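N-acetyltransferase domain-containing protein (Deinococcus radiodurans, PDB 3S6F) is a putative GNAT-family acetyltransferase that binds coenzyme A and probably transfers an acetyl group from acetyl-CoA to an amine of its acceptor. Local coordinates at the interface of chains A and B. Numbering follows the deposited sequence. Chains: chain A/B, Hypothetical acetyltransferase.

The interface of chains A and B. Residues chain A 108-110, 112, 120, 125-126; chain B 130-133.
B:Met131, a selenomethionine, reaches out of strand 126-134 of chain B into a pocket of chain A made by A:Leu110, A:Cys112, A:Tyr120 and A:Leu125. Its CB packs against two leucine methyls, 3.7 Å from A:Leu125 CD2 and 3.8 Å from A:Leu110 CD1. One carbon further out, CG touches the thiol SG of A:Cys112 at 3.5 Å and also packs on CB of A:Tyr120. The chain bends at chi2 and again at chi3, which carries the terminal CE back to the backbone carbonyls of A:Leu125 and A:Lys126. A:Leu110 CD1 also lies over the rim of one face of the A:Tyr120 ring, so the wall that receives B:Met131 is itself packed within chain A. Next along, B:Leu133 CG meets A:Leu125 CG, the two side chains crossing at a slant.

B:Phe132 leaves the strand on the face opposite to B:Met131 and B:Leu133. With CG between the backbone N and the carbonyl carbon (chi1 74°), the ring brings CD1 to 3.3 Å from A:Lys126 O, which stands over the rim of one ring face. CZ meets CB of A:Lys126, whose side chain is poorly ordered. A:Asp109 runs alongside, its carboxylate plane only 17° from the ring plane.

Backbone bonds tie the strand in on both flanks. On one, A:Val108 pairs with B:Leu133 and A:Leu110 with B:Met131, each by reciprocal N-H to O bonds, in antiparallel register. On the other, A:Lys126 and B:Phe132 exchange bonds, both 2.9 Å between N and O.

The strand of chain B is thus inserted between strands 107-112 and 126-134 of chain A. Repeated by the two-fold, this exchange joins the sheets of the two acetyltransferase copies, consistent with a dimer.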
# COMPACT_ATOMS: atom_id res chain seq x y z
N VAL A 108 7.32 3.61 -3.26
CA VAL A 108 6.45 4.19 -2.24
C VAL A 108 5.34 4.89 -3.00
O VAL A 108 5.63 5.74 -3.87
CB VAL A 108 7.14 5.18 -1.32
CG1 VAL A 108 6.17 5.65 -0.23
CG2 VAL A 108 8.40 4.51 -0.65
N ASP A 109 4.10 4.59 -2.66
CA ASP A 109 2.97 5.10 -3.40
C ASP A 109 1.84 5.52 -2.47
O ASP A 109 1.66 4.97 -1.37
CB ASP A 109 2.41 4.02 -4.37
CG ASP A 109 3.39 3.60 -5.45
OD1 ASP A 109 4.44 2.99 -5.13
OD2 ASP A 109 3.12 3.86 -6.63
N LEU A 110 1.02 6.47 -2.92
CA LEU A 110 -0.18 6.90 -2.21
C LEU A 110 -1.17 7.46 -3.21
O LEU A 110 -0.80 7.80 -4.32
CB LEU A 110 0.15 7.90 -1.08
CG LEU A 110 0.77 9.22 -1.54
CD1 LEU A 110 -0.31 10.29 -1.85
CD2 LEU A 110 1.74 9.73 -0.47
N CYS A 112 -4.32 10.36 -3.94
CA CYS A 112 -4.85 11.63 -3.48
C CYS A 112 -5.75 12.29 -4.51
O CYS A 112 -5.73 11.95 -5.69
CB CYS A 112 -3.73 12.57 -3.04
SG CYS A 112 -2.77 13.28 -4.38
N TYR A 120 2.31 17.12 -2.36
CA TYR A 120 3.14 15.95 -2.59
C TYR A 120 4.25 16.20 -3.62
O TYR A 120 5.36 15.69 -3.48
CB TYR A 120 2.29 14.74 -2.99
CG TYR A 120 1.40 14.26 -1.87
CD1 TYR A 120 1.96 13.65 -0.76
CD2 TYR A 120 0.02 14.39 -1.92
CE1 TYR A 120 1.18 13.19 0.31
CE2 TYR A 120 -0.77 13.91 -0.85
CZ TYR A 120 -0.19 13.32 0.24
OH TYR A 120 -0.96 12.83 1.27
N LEU A 125 7.50 13.81 -4.89
CA LEU A 125 6.73 12.71 -5.46
C LEU A 125 6.27 13.08 -6.87
O LEU A 125 6.05 14.26 -7.17
CB LEU A 125 5.53 12.32 -4.59
CG LEU A 125 5.88 11.58 -3.28
CD1 LEU A 125 6.52 12.46 -2.22
CD2 LEU A 125 4.63 10.88 -2.71
N LYS A 126 6.17 12.07 -7.71
CA LYS A 126 5.69 12.22 -9.07
C LYS A 126 4.28 11.68 -9.19
O LYS A 126 3.79 11.05 -8.27
CB LYS A 126 6.68 11.56 -10.03
CG LYS A 126 8.10 12.21 -9.99
CD LYS A 126 8.09 13.75 -10.19
CE LYS A 126 9.54 14.32 -10.25
NZ LYS A 126 9.71 15.67 -9.59
N ALA B 130 -2.08 9.00 -8.30
CA ALA B 130 -1.06 8.23 -7.54
C ALA B 130 0.17 9.12 -7.43
O ALA B 130 0.76 9.50 -8.45
CB ALA B 130 -0.70 6.93 -8.23
N MSE B 131 0.56 9.47 -6.22
CA MSE B 131 1.82 10.17 -6.00
C MSE B 131 2.82 9.11 -5.56
O MSE B 131 2.52 8.25 -4.73
CB MSE B 131 1.67 11.22 -4.91
CG MSE B 131 0.52 12.19 -5.14
SE MSE B 131 0.56 13.12 -6.86
CE MSE B 131 2.37 13.87 -6.77
N PHE B 132 4.00 9.14 -6.15
CA PHE B 132 4.95 8.06 -5.96
C PHE B 132 6.39 8.47 -6.00
O PHE B 132 6.77 9.51 -6.54
CB PHE B 132 4.67 6.93 -6.97
CG PHE B 132 5.09 7.27 -8.37
CD1 PHE B 132 4.23 7.95 -9.22
CD2 PHE B 132 6.35 6.96 -8.85
CE1 PHE B 132 4.62 8.33 -10.51
CE2 PHE B 132 6.75 7.30 -10.13
CZ PHE B 132 5.89 8.00 -10.95
N LEU B 133 7.20 7.60 -5.41
CA LEU B 133 8.66 7.64 -5.44
C LEU B 133 9.16 6.31 -6.03
O LEU B 133 8.61 5.25 -5.71
CB LEU B 133 9.29 7.79 -4.04
CG LEU B 133 8.93 9.07 -3.35
CD1 LEU B 133 9.36 8.97 -1.89
CD2 LEU B 133 9.55 10.28 -4.04